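Side-chain contacts in p800 reaction center core protein (Heliobacterium modesticaldum, PDB 5V8K), which forms the homodimeric photosynthetic reaction centre core of heliobacteria, embedding bacteriochlorophyll g pigments in the membrane and binding a [4Fe-4S] cluster: residues L437-Q440 / F441-A444; W555-Q559 / V560-F564; V118-F121 / H122-L126. All blocks are in the same frame, centred on the assembly; numbering follows the deposited sequence.

Contact 1 of 3, residues L437-Q440 / F441-A444. With GBF (Bacteriochlorophyll g), chain B.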
loop_
_atom_site.group_PDB
_atom_site.type_symbol
_atom_site.label_atom_id
_atom_site.label_comp_id
_atom_site.label_asym_id
_atom_site.label_seq_id
_atom_site.Cartn_x
_atom_site.Cartn_y
_atom_site.Cartn_z
ATOM N N LEU A 437 -9.147 -22.075 -8.923
ATOM C CA LEU A 437 -8.699 -21.605 -10.228
ATOM C C LEU A 437 -8.849 -20.086 -10.367
ATOM O O LEU A 437 -7.884 -19.386 -10.729
ATOM C CB LEU A 437 -9.478 -22.377 -11.313
ATOM C CG LEU A 437 -9.385 -22.146 -12.837
ATOM C CD1 LEU A 437 -10.355 -21.157 -13.218
ATOM C CD2 LEU A 437 -8.082 -21.599 -13.321
ATOM N N VAL A 438 -10.026 -19.541 -10.023
ATOM C CA VAL A 438 -10.225 -18.105 -10.236
ATOM C C VAL A 438 -9.357 -17.293 -9.264
ATOM O O VAL A 438 -8.890 -16.195 -9.595
ATOM C CB VAL A 438 -11.726 -17.721 -10.158
ATOM C CG1 VAL A 438 -12.250 -17.656 -8.711
ATOM C CG2 VAL A 438 -11.942 -16.427 -10.851
ATOM N N ASP A 439 -9.085 -17.829 -8.077
ATOM C CA ASP A 439 -8.286 -17.071 -7.122
ATOM C C ASP A 439 -6.814 -17.030 -7.550
ATOM O O ASP A 439 -6.121 -16.049 -7.286
ATOM C CB ASP A 439 -8.476 -17.660 -5.727
ATOM C CG ASP A 439 -9.895 -17.417 -5.164
ATOM O OD1 ASP A 439 -10.608 -16.492 -5.655
ATOM O OD2 ASP A 439 -10.304 -18.141 -4.227
ATOM N N GLN A 440 -6.356 -18.031 -8.305
ATOM C CA GLN A 440 -5.030 -17.963 -8.915
ATOM C C GLN A 440 -5.018 -17.026 -10.124
ATOM O O GLN A 440 -3.984 -16.423 -10.432
ATOM C CB GLN A 440 -4.551 -19.356 -9.319
ATOM C CG GLN A 440 -4.274 -20.289 -8.144
ATOM C CD GLN A 440 -3.139 -19.772 -7.263
ATOM O OE1 GLN A 440 -2.039 -19.467 -7.744
ATOM N NE2 GLN A 440 -3.414 -19.633 -5.977
ATOM N N PHE A 441 -6.140 -16.907 -10.834
ATOM C CA PHE A 441 -6.262 -15.865 -11.848
ATOM C C PHE A 441 -6.016 -14.484 -11.254
ATOM O O PHE A 441 -5.214 -13.710 -11.779
ATOM C CB PHE A 441 -7.636 -15.922 -12.514
ATOM C CG PHE A 441 -7.995 -14.645 -13.229
ATOM C CD1 PHE A 441 -7.475 -14.376 -14.467
ATOM C CD2 PHE A 441 -8.787 -13.707 -12.619
ATOM C CE1 PHE A 441 -7.768 -13.203 -15.124
ATOM C CE2 PHE A 441 -9.094 -12.482 -13.256
ATOM C CZ PHE A 441 -8.585 -12.229 -14.520
ATOM N N TYR A 442 -6.700 -14.149 -10.153
ATOM C CA TYR A 442 -6.480 -12.849 -9.520
ATOM C C TYR A 442 -5.023 -12.681 -9.136
ATOM O O TYR A 442 -4.466 -11.580 -9.258
ATOM C CB TYR A 442 -7.349 -12.673 -8.272
ATOM C CG TYR A 442 -8.818 -12.829 -8.462
ATOM C CD1 TYR A 442 -9.483 -12.211 -9.510
ATOM C CD2 TYR A 442 -9.559 -13.611 -7.595
ATOM C CE1 TYR A 442 -10.817 -12.384 -9.692
ATOM C CE2 TYR A 442 -10.940 -13.784 -7.764
ATOM C CZ TYR A 442 -11.569 -13.145 -8.822
ATOM O OH TYR A 442 -12.936 -13.328 -9.063
ATOM N N LEU A 443 -4.405 -13.750 -8.585
ATOM C CA LEU A 443 -3.052 -13.613 -8.091
ATOM C C LEU A 443 -2.096 -13.349 -9.246
ATOM O O LEU A 443 -1.135 -12.591 -9.104
ATOM C CB LEU A 443 -2.648 -14.886 -7.296
ATOM C CG LEU A 443 -1.329 -14.909 -6.529
ATOM C CD1 LEU A 443 -1.273 -13.748 -5.510
ATOM C CD2 LEU A 443 -1.053 -16.230 -5.809
ATOM N N ALA A 444 -2.343 -13.957 -10.404
ATOM C CA ALA A 444 -1.489 -13.661 -11.548
ATOM C C ALA A 444 -1.632 -12.196 -11.975
ATOM O O ALA A 444 -0.637 -11.537 -12.311
ATOM C CB ALA A 444 -1.790 -14.616 -12.691
HETATM MG MG GBF B . -13.732 -13.740 -19.996
HETATM C CHA GBF B . -15.860 -15.001 -17.471
HETATM C CHB GBF B . -16.202 -14.162 -22.164
HETATM C CHC GBF B . -11.848 -11.752 -22.124
HETATM C CHD GBF B . -11.490 -12.917 -17.338
HETATM N NA GBF B . -15.559 -14.527 -19.878
HETATM C C1A GBF B . -16.360 -14.909 -18.879
HETATM C C2A GBF B . -17.683 -15.542 -19.220
HETATM C C3A GBF B . -17.590 -15.544 -20.746
HETATM C C4A GBF B . -16.382 -14.674 -20.931
HETATM C CMA GBF B . -17.350 -16.932 -21.332
HETATM C CAA GBF B . -18.946 -14.842 -18.730
HETATM C CBA GBF B . -18.972 -13.372 -19.118
HETATM C CGA GBF B . -20.362 -12.791 -18.965
HETATM O O1A GBF B . -21.339 -13.521 -18.913
HETATM O O2A GBF B . -20.529 -11.463 -19.506
HETATM N NB GBF B . -14.036 -13.023 -21.884
HETATM C C1B GBF B . -15.065 -13.376 -22.687
HETATM C C2B GBF B . -14.844 -12.893 -23.979
HETATM C C3B GBF B . -13.623 -12.203 -23.946
HETATM C C4B GBF B . -13.147 -12.329 -22.617
HETATM C CMB GBF B . -15.813 -13.068 -25.132
HETATM C CAB GBF B . -12.919 -11.500 -25.059
HETATM C CBB GBF B . -13.157 -11.537 -26.372
HETATM N NC GBF B . -11.993 -12.669 -19.779
HETATM C C1C GBF B . -11.426 -11.875 -20.693
HETATM C C2C GBF B . -10.292 -10.952 -20.421
HETATM C C3C GBF B . -10.334 -11.369 -19.015
HETATM C C4C GBF B . -11.257 -12.356 -18.687
HETATM C CMC GBF B . -9.094 -11.481 -21.191
HETATM C CAC GBF B . -9.435 -10.821 -17.973
HETATM C CBC GBF B . -8.381 -9.780 -18.224
HETATM N ND GBF B . -13.619 -13.811 -17.984
HETATM C C1D GBF B . -12.743 -13.613 -17.018
HETATM C C2D GBF B . -12.969 -14.056 -15.493
HETATM C C3D GBF B . -14.193 -14.581 -15.875
HETATM C C4D GBF B . -14.586 -14.452 -17.245
HETATM C CMD GBF B . -12.144 -13.991 -14.241
HETATM C CAD GBF B . -15.387 -15.079 -15.158
HETATM O OBD GBF B . -15.550 -15.632 -14.037
HETATM C CBD GBF B . -16.447 -15.394 -16.170
HETATM C CGD GBF B . -16.665 -16.851 -16.217
HETATM O O1D GBF B . -17.610 -17.417 -15.703
HETATM O O2D GBF B . -15.715 -17.612 -16.955
HETATM C CED GBF B . -15.642 -18.985 -16.646
HETATM C C1 GBF B . -21.500 -10.567 -18.974
HETATM C C2 GBF B . -21.388 -9.252 -19.702
HETATM C C3 GBF B . -22.191 -8.930 -20.734
HETATM C C4 GBF B . -23.269 -9.891 -21.200
HETATM C C5 GBF B . -21.969 -7.577 -21.388
HETATM C C6 GBF B . -23.263 -7.007 -21.949
HETATM C C7 GBF B . -23.095 -5.530 -22.236
HETATM C C8 GBF B . -23.989 -4.593 -21.851
HETATM C C9 GBF B . -25.247 -4.964 -21.112
HETATM C C10 GBF B . -23.790 -3.129 -22.180
HETATM C C11 GBF B . -22.395 -2.634 -21.822
HETATM C C12 GBF B . -21.969 -1.559 -22.799
HETATM C C13 GBF B . -20.819 -0.908 -22.592
HETATM C C14 GBF B . -20.000 -1.273 -21.392
HETATM C C15 GBF B . -20.348 0.173 -23.538
#
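The ring of Y442 lies with one face beneath the carbonyl oxygen of V438, which sits 3.3 Å above the ring plane and toward its rim; the same oxygen accepts a hydrogen bond from Y442 N. V438 CG2 crosses the far end of the ring, 3.7 Å from Y442 OH. At the ring edge, D439 OD1 lies 3.4 Å from Y442 CE2, with carboxylate and ring planes 33° apart. The second oxygen, D439 OD2, is held in a salt bridge with K579. F441 points to the pigment instead: its CG is anti to the backbone N (chi1 162°), which carries the ring to bacteriochlorophyll g, where methyl CMD lies over one face, 3.5 Å from F441 CE2. V438 O meets this ring at its edge, in plane. Q440 and L443 run alongside each other, with Q440 OE1 3.9 Å from L443 CD2, while Q440 NE2 is hydrogen-bonded to S434 O and to S545 OG of the second subunit. Regular i to i+4 hydrogen bonds link the backbone. These two turns open helix 437-447, which leads into a predicted membrane span of the PsaA/PsaB-type reaction centre fold, just after the cluster ligands C424 and C433 and beside a pigment and a lipid.

Contact 2 of 3, residues W555-Q559 / V560-F564. Unlike the reference sequence in segment 555-559: Q558 (reference Glu). With GBF (Bacteriochlorophyll g), chain C.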
loop_
_atom_site.group_PDB
_atom_site.type_symbol
_atom_site.label_atom_id
_atom_site.label_comp_id
_atom_site.label_asym_id
_atom_site.label_seq_id
_atom_site.Cartn_x
_atom_site.Cartn_y
_atom_site.Cartn_z
ATOM N N TRP A 555 -28.967 -0.421 10.137
ATOM C CA TRP A 555 -29.900 -0.082 11.212
ATOM C C TRP A 555 -29.936 1.420 11.471
ATOM O O TRP A 555 -31.003 2.003 11.626
ATOM C CB TRP A 555 -29.526 -0.843 12.496
ATOM C CG TRP A 555 -30.352 -0.487 13.688
ATOM C CD1 TRP A 555 -31.531 -1.057 14.071
ATOM C CD2 TRP A 555 -30.067 0.531 14.649
ATOM N NE1 TRP A 555 -31.993 -0.457 15.219
ATOM C CE2 TRP A 555 -31.101 0.509 15.605
ATOM C CE3 TRP A 555 -29.014 1.449 14.807
ATOM C CZ2 TRP A 555 -31.142 1.389 16.688
ATOM C CZ3 TRP A 555 -29.045 2.311 15.889
ATOM C CH2 TRP A 555 -30.108 2.272 16.817
ATOM N N ALA A 556 -28.792 2.082 11.451
ATOM C CA ALA A 556 -28.788 3.509 11.777
ATOM C C ALA A 556 -29.486 4.325 10.702
ATOM O O ALA A 556 -30.183 5.299 11.001
ATOM C CB ALA A 556 -27.351 3.998 11.944
ATOM N N HIS A 557 -29.251 3.986 9.445
ATOM C CA HIS A 557 -29.955 4.661 8.368
ATOM C C HIS A 557 -31.473 4.440 8.481
ATOM O O HIS A 557 -32.259 5.379 8.323
ATOM C CB HIS A 557 -29.418 4.182 7.027
ATOM C CG HIS A 557 -28.048 4.691 6.711
ATOM N ND1 HIS A 557 -26.907 4.155 7.270
ATOM C CD2 HIS A 557 -27.629 5.673 5.879
ATOM C CE1 HIS A 557 -25.846 4.794 6.810
ATOM N NE2 HIS A 557 -26.255 5.716 5.966
ATOM N N GLN A 558 -31.902 3.231 8.834
ATOM C CA GLN A 558 -33.342 2.992 8.939
ATOM C C GLN A 558 -33.930 3.804 10.082
ATOM O O GLN A 558 -35.052 4.296 9.984
ATOM C CB GLN A 558 -33.672 1.522 9.184
ATOM C CG GLN A 558 -32.940 0.529 8.402
ATOM C CD GLN A 558 -33.726 -0.142 7.354
ATOM O OE1 GLN A 558 -34.794 0.327 6.947
ATOM N NE2 GLN A 558 -33.237 -1.309 6.919
ATOM N N GLN A 559 -33.183 3.952 11.185
ATOM C CA GLN A 559 -33.742 4.659 12.333
ATOM C C GLN A 559 -34.152 6.070 11.957
ATOM O O GLN A 559 -35.142 6.584 12.470
ATOM C CB GLN A 559 -32.732 4.712 13.489
ATOM C CG GLN A 559 -32.457 3.389 14.146
ATOM C CD GLN A 559 -33.701 2.709 14.543
ATOM O OE1 GLN A 559 -34.018 1.635 14.040
ATOM N NE2 GLN A 559 -34.457 3.334 15.430
ATOM N N VAL A 560 -33.370 6.730 11.096
ATOM C CA VAL A 560 -33.619 8.128 10.764
ATOM C C VAL A 560 -34.477 8.282 9.518
ATOM O O VAL A 560 -34.772 9.412 9.115
ATOM C CB VAL A 560 -32.259 8.887 10.669
ATOM C CG1 VAL A 560 -31.382 8.340 9.615
ATOM C CG2 VAL A 560 -32.446 10.374 10.361
ATOM N N GLY A 561 -34.917 7.181 8.918
ATOM C CA GLY A 561 -35.847 7.222 7.821
ATOM C C GLY A 561 -35.218 7.274 6.451
ATOM O O GLY A 561 -35.891 7.694 5.503
ATOM N N VAL A 562 -33.963 6.854 6.304
ATOM C CA VAL A 562 -33.337 6.818 4.990
ATOM C C VAL A 562 -32.827 5.413 4.705
ATOM O O VAL A 562 -31.644 5.206 4.389
ATOM C CB VAL A 562 -32.215 7.870 4.868
ATOM C CG1 VAL A 562 -32.833 9.279 4.898
ATOM C CG2 VAL A 562 -31.169 7.702 5.969
ATOM N N GLY A 563 -33.719 4.437 4.834
ATOM C CA GLY A 563 -33.381 3.059 4.545
ATOM C C GLY A 563 -32.981 2.822 3.111
ATOM O O GLY A 563 -32.307 1.839 2.831
ATOM N N PHE A 564 -33.354 3.709 2.195
ATOM C CA PHE A 564 -32.920 3.542 0.815
ATOM C C PHE A 564 -31.412 3.739 0.687
ATOM O O PHE A 564 -30.780 3.122 -0.172
ATOM C CB PHE A 564 -33.685 4.505 -0.106
ATOM C CG PHE A 564 -33.394 5.944 0.161
ATOM C CD1 PHE A 564 -32.260 6.566 -0.383
ATOM C CD2 PHE A 564 -34.238 6.675 0.976
ATOM C CE1 PHE A 564 -31.986 7.888 -0.104
ATOM C CE2 PHE A 564 -33.993 7.986 1.251
ATOM C CZ PHE A 564 -32.850 8.610 0.719
HETATM MG MG GBF C . -25.227 7.710 5.069
HETATM C CHA GBF C . -23.726 7.820 8.267
HETATM C CHB GBF C . -27.507 9.816 6.095
HETATM C CHC GBF C . -25.974 8.099 1.728
HETATM C CHD GBF C . -22.330 5.865 4.072
HETATM N NA GBF C . -25.579 8.585 6.792
HETATM C C1A GBF C . -24.978 8.621 7.993
HETATM C C2A GBF C . -25.505 9.602 8.995
HETATM C C3A GBF C . -26.926 9.783 8.418
HETATM C C4A GBF C . -26.651 9.359 7.011
HETATM C CMA GBF C . -28.049 8.902 8.943
HETATM C CAA GBF C . -24.562 10.766 8.806
HETATM C CBA GBF C . -25.097 12.135 9.026
HETATM C CGA GBF C . -23.947 13.049 8.761
HETATM O O1A GBF C . -23.201 13.322 9.676
HETATM O O2A GBF C . -23.841 13.755 7.495
HETATM N NB GBF C . -26.504 8.914 4.062
HETATM C C1B GBF C . -27.487 9.601 4.644
HETATM C C2B GBF C . -28.331 10.125 3.665
HETATM C C3B GBF C . -27.849 9.641 2.469
HETATM C C4B GBF C . -26.756 8.821 2.765
HETATM C CMB GBF C . -29.492 11.059 3.850
HETATM C CAB GBF C . -28.389 9.896 1.126
HETATM C CBB GBF C . -29.469 10.559 0.723
HETATM N NC GBF C . -24.351 7.111 3.316
HETATM C C1C GBF C . -24.778 7.319 2.081
HETATM C C2C GBF C . -24.186 6.724 0.861
HETATM C C3C GBF C . -23.125 6.138 1.691
HETATM C C4C GBF C . -23.253 6.353 3.059
HETATM C CMC GBF C . -25.109 5.624 0.321
HETATM C CAC GBF C . -22.011 5.305 1.161
HETATM C CBC GBF C . -21.779 5.016 -0.312
HETATM N ND GBF C . -23.443 7.089 5.802
HETATM C C1D GBF C . -22.483 6.278 5.461
HETATM C C2D GBF C . -21.439 5.717 6.548
HETATM C C3D GBF C . -22.088 6.415 7.548
HETATM C C4D GBF C . -23.196 7.177 7.170
HETATM C CMD GBF C . -20.260 4.838 6.502
HETATM C CAD GBF C . -21.765 6.717 8.951
HETATM O OBD GBF C . -21.077 6.092 9.845
HETATM C CBD GBF C . -22.880 7.564 9.447
HETATM C CGD GBF C . -23.743 6.787 10.369
HETATM O O1D GBF C . -24.474 5.901 9.952
HETATM O O2D GBF C . -23.766 7.016 11.763
HETATM C CED GBF C . -24.215 5.872 12.479
HETATM C C1 GBF C . -23.032 14.927 7.409
HETATM C C2 GBF C . -23.016 15.555 6.034
HETATM C C3 GBF C . -23.858 16.534 5.682
HETATM C C4 GBF C . -23.773 17.126 4.300
HETATM C C5 GBF C . -24.907 17.028 6.655
#
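The backbone of H557 to V562 ends helix 543-560 in a Schellman motif: V562 N hydrogen-bonds to H557 O (3.0 Å), G561 N hydrogen-bonds to Q558 O (3.1 Å), and G561 adopts a positive phi of 91°, one that glycine takes up readily. V562 then serves as N-cap of the short helix 563-566. The imidazole of H557 reaches out from this turn to bacteriochlorophyll g, where NE2 binds the magnesium at 2.4 Å; ND1, on the other side of the ring, is hydrogen-bonded to L553 O one turn back, which fixes the ring's rotation. With an alanine here, the magnesium would probably lose this protein ligand and L553 O its imidazole partner. Two valines frame the histidine backbone. V560 CG1, set between its backbone N and carbonyl carbon (chi1 61°), fits between H557 O at 3.3 Å and pigment methyl CMA, while V562 CG2 lies 3.5 Å from the same H557 O. On another side of the helix, W555 has Q559 CG over the centre of one ring face and makes a cation-pi contact with K315 of the second subunit. At the far end F564 turns its ring edge to the pigment's ring-B substituent, F564 CE1 lying 3.8 Å from CBB.

Contact 3 of 3, residues V118-F121 / H122-L126. With GBF (Bacteriochlorophyll g), chain N.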
loop_
_atom_site.group_PDB
_atom_site.type_symbol
_atom_site.label_atom_id
_atom_site.label_comp_id
_atom_site.label_asym_id
_atom_site.label_seq_id
_atom_site.Cartn_x
_atom_site.Cartn_y
_atom_site.Cartn_z
ATOM N N VAL A 118 -12.428 -19.630 -41.900
ATOM C CA VAL A 118 -12.247 -19.436 -43.343
ATOM C C VAL A 118 -12.741 -18.055 -43.744
ATOM O O VAL A 118 -12.046 -17.301 -44.438
ATOM C CB VAL A 118 -12.974 -20.536 -44.143
ATOM C CG1 VAL A 118 -12.841 -20.290 -45.633
ATOM C CG2 VAL A 118 -12.395 -21.888 -43.858
ATOM N N ALA A 119 -13.954 -17.704 -43.302
ATOM C CA ALA A 119 -14.542 -16.416 -43.655
ATOM C C ALA A 119 -13.706 -15.270 -43.114
ATOM O O ALA A 119 -13.556 -14.235 -43.773
ATOM C CB ALA A 119 -15.974 -16.324 -43.120
ATOM N N GLN A 120 -13.168 -15.426 -41.910
ATOM C CA GLN A 120 -12.320 -14.375 -41.344
ATOM C C GLN A 120 -11.036 -14.190 -42.147
ATOM O O GLN A 120 -10.589 -13.060 -42.345
ATOM C CB GLN A 120 -12.020 -14.688 -39.876
ATOM C CG GLN A 120 -13.232 -14.503 -38.990
ATOM C CD GLN A 120 -13.606 -13.032 -38.834
ATOM O OE1 GLN A 120 -14.239 -12.425 -39.721
ATOM N NE2 GLN A 120 -13.224 -12.452 -37.688
ATOM N N PHE A 121 -10.427 -15.282 -42.615
ATOM C CA PHE A 121 -9.267 -15.168 -43.496
ATOM C C PHE A 121 -9.547 -14.277 -44.707
ATOM O O PHE A 121 -8.686 -13.481 -45.108
ATOM C CB PHE A 121 -8.828 -16.559 -43.989
ATOM C CG PHE A 121 -8.168 -17.424 -42.939
ATOM C CD1 PHE A 121 -7.564 -16.860 -41.831
ATOM C CD2 PHE A 121 -8.132 -18.807 -43.085
ATOM C CE1 PHE A 121 -6.938 -17.666 -40.855
ATOM C CE2 PHE A 121 -7.523 -19.615 -42.122
ATOM C CZ PHE A 121 -6.926 -19.040 -41.003
ATOM N N HIS A 122 -10.720 -14.424 -45.333
ATOM C CA HIS A 122 -10.991 -13.671 -46.556
ATOM C C HIS A 122 -11.548 -12.281 -46.281
ATOM O O HIS A 122 -11.349 -11.377 -47.098
ATOM C CB HIS A 122 -11.941 -14.453 -47.488
ATOM C CG HIS A 122 -11.235 -15.410 -48.401
ATOM N ND1 HIS A 122 -11.803 -15.893 -49.557
ATOM C CD2 HIS A 122 -10.007 -15.970 -48.331
ATOM C CE1 HIS A 122 -10.967 -16.719 -50.156
ATOM N NE2 HIS A 122 -9.864 -16.781 -49.434
ATOM N N PHE A 123 -12.206 -12.069 -45.143
ATOM C CA PHE A 123 -12.492 -10.707 -44.715
ATOM C C PHE A 123 -11.197 -9.940 -44.427
ATOM O O PHE A 123 -11.028 -8.794 -44.864
ATOM C CB PHE A 123 -13.389 -10.712 -43.478
ATOM C CG PHE A 123 -13.768 -9.329 -43.011
ATOM C CD1 PHE A 123 -14.569 -8.510 -43.800
ATOM C CD2 PHE A 123 -13.331 -8.848 -41.798
ATOM C CE1 PHE A 123 -14.919 -7.232 -43.382
ATOM C CE2 PHE A 123 -13.682 -7.555 -41.375
ATOM C CZ PHE A 123 -14.475 -6.764 -42.168
ATOM N N PHE A 124 -10.268 -10.550 -43.676
ATOM C CA PHE A 124 -8.974 -9.904 -43.464
ATOM C C PHE A 124 -8.251 -9.676 -44.787
ATOM O O PHE A 124 -7.577 -8.660 -44.963
ATOM C CB PHE A 124 -8.094 -10.735 -42.530
ATOM C CG PHE A 124 -8.368 -10.519 -41.075
ATOM C CD1 PHE A 124 -9.647 -10.685 -40.559
ATOM C CD2 PHE A 124 -7.345 -10.186 -40.208
ATOM C CE1 PHE A 124 -9.900 -10.512 -39.200
ATOM C CE2 PHE A 124 -7.600 -10.017 -38.842
ATOM C CZ PHE A 124 -8.889 -10.176 -38.350
ATOM N N ALA A 125 -8.348 -10.626 -45.718
ATOM C CA ALA A 125 -7.737 -10.418 -47.025
ATOM C C ALA A 125 -8.325 -9.191 -47.702
ATOM O O ALA A 125 -7.592 -8.376 -48.273
ATOM C CB ALA A 125 -7.933 -11.651 -47.907
ATOM N N LEU A 126 -9.643 -9.023 -47.620
ATOM C CA LEU A 126 -10.270 -7.853 -48.216
ATOM C C LEU A 126 -9.726 -6.580 -47.587
ATOM O O LEU A 126 -9.260 -5.682 -48.293
ATOM C CB LEU A 126 -11.788 -7.930 -48.063
ATOM C CG LEU A 126 -12.568 -6.718 -48.558
ATOM C CD1 LEU A 126 -12.520 -6.663 -50.074
ATOM C CD2 LEU A 126 -13.983 -6.779 -48.036
HETATM MG MG GBF N . -14.198 -15.747 -50.351
HETATM C CHA GBF N . -14.312 -12.255 -49.918
HETATM C CHB GBF N . -13.135 -15.282 -53.419
HETATM C CHC GBF N . -14.748 -19.137 -50.736
HETATM C CHD GBF N . -15.852 -15.944 -47.185
HETATM N NA GBF N . -13.926 -14.143 -51.469
HETATM C C1A GBF N . -13.908 -12.824 -51.226
HETATM C C2A GBF N . -13.366 -11.881 -52.247
HETATM C C3A GBF N . -13.157 -12.877 -53.382
HETATM C C4A GBF N . -13.410 -14.184 -52.703
HETATM C CMA GBF N . -14.219 -12.673 -54.452
HETATM C CAA GBF N . -12.102 -11.060 -52.005
HETATM C CBA GBF N . -11.020 -11.805 -51.248
HETATM C CGA GBF N . -9.797 -10.918 -51.282
HETATM O O1A GBF N . -9.901 -9.735 -51.006
HETATM O O2A GBF N . -8.682 -11.293 -52.129
HETATM N NB GBF N . -14.041 -17.038 -51.926
HETATM C C1B GBF N . -13.437 -16.697 -53.067
HETATM C C2B GBF N . -13.189 -17.834 -53.795
HETATM C C3B GBF N . -13.641 -18.914 -53.048
HETATM C C4B GBF N . -14.162 -18.363 -51.862
HETATM C CMB GBF N . -12.534 -17.885 -55.146
HETATM C CAB GBF N . -13.519 -20.313 -53.567
HETATM C CBB GBF N . -13.925 -21.466 -53.059
HETATM N NC GBF N . -15.116 -17.173 -49.214
HETATM C C1C GBF N . -15.174 -18.477 -49.477
HETATM C C2C GBF N . -15.702 -19.515 -48.576
HETATM C C3C GBF N . -15.949 -18.454 -47.589
HETATM C C4C GBF N . -15.648 -17.163 -47.989
HETATM C CMC GBF N . -16.980 -20.073 -49.193
HETATM C CAC GBF N . -16.538 -18.704 -46.246
HETATM C CBC GBF N . -16.885 -20.090 -45.745
HETATM N ND GBF N . -15.014 -14.557 -48.950
HETATM C C1D GBF N . -15.484 -14.633 -47.728
HETATM C C2D GBF N . -15.628 -13.330 -46.787
HETATM C C3D GBF N . -15.131 -12.543 -47.809
HETATM C C4D GBF N . -14.787 -13.187 -49.015
HETATM C CMD GBF N . -16.059 -13.016 -45.407
HETATM C CAD GBF N . -14.906 -11.090 -47.996
HETATM O OBD GBF N . -14.943 -10.057 -47.243
HETATM C CBD GBF N . -14.340 -10.882 -49.352
HETATM C CGD GBF N . -15.191 -9.962 -50.192
HETATM O O1D GBF N . -14.713 -9.143 -50.969
HETATM O O2D GBF N . -16.635 -10.061 -50.116
HETATM C CED GBF N . -17.437 -8.936 -50.501
HETATM C C1 GBF N . -7.650 -10.372 -52.480
HETATM C C2 GBF N . -6.583 -11.134 -53.239
HETATM C C3 GBF N . -5.658 -10.514 -53.985
HETATM C C4 GBF N . -5.657 -9.017 -54.085
HETATM C C5 GBF N . -4.597 -11.296 -54.730
HETATM C C6 GBF N . -5.159 -12.437 -55.573
HETATM C C7 GBF N . -3.996 -13.253 -56.102
HETATM C C8 GBF N . -4.192 -14.297 -56.923
HETATM C C9 GBF N . -5.589 -14.697 -57.359
HETATM C C10 GBF N . -3.010 -15.079 -57.425
#
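H122, hydrogen-bonded through its backbone N to V118 O one helical turn earlier, presents ND1 to the magnesium of bacteriochlorophyll g at 2.5 Å, with the metal at the ring edge and in the imidazole plane. Ligation through the nitrogen nearer the backbone brings the macrocycle close to the helix, and H122 CB lies only 3.4 Å from pyrrole nitrogen ND. The pigment therefore also meets the backbone: its methyl CMD is 3.2 Å from A119 O, an oxygen that accepts a hydrogen bond from F123 N at 163° and a weak one from H122 N. Further along the helix, L126 touches the polar rim with both methyls, CD2 3.5 Å from OBD and CD1 3.4 Å from O1D. F123, its CG anti to the backbone N (chi1 -178°), sets a ring edge toward OBD.

A second shell holds the ligand in place. H122 NE2 is hydrogen-bonded to F177 O, and the rings of H122 and F177 stack; together with the magnesium, these probably fix how the imidazole is turned. Helix 162-186 also packs on V118 and A125 through Y184 and F176. Away from this pigment, Q120 and F124 form another pair: F124 CD1 comes 3.1 Å from Q120 O, and the Q120 amide stands at 80° to the ring, NE2 4.1 Å from F124 CE1. The same NE2 is hydrogen-bonded to O1A and OBD of other bacteriochlorophyll g molecules, so two further pigments hold this buried amide. Axial histidine ligation of magnesium from a membrane helix, here a predicted one, is a common way of holding (bacterio)chlorophyll in this family; helix 162-186 braces the imidazole, and the site is consistent with an antenna position in the N-terminal half of the chain.

From the N terminus the chain meets contact 3 first, within helix 113-137, then contact 1 at the start of helix 437-447, and last contact 2, where helix 543-560 turns into helix 563-566. Each is local and in series with the others: none nests or crosses, and contact 2 alone spans the break between two helices. Contacts 3 and 2 lie farthest apart, with centres about 60 Å from each other, while the centre of contact 1 is about 35 Å from that of contact 3 and 38 Å from that of contact 2. Contacts 1 and 2 touch the second subunit. Contact 3 instead joins helix 113-137 to helix 162-186, and contact 1 packs on helices 258-291, 376-401 and 575-599.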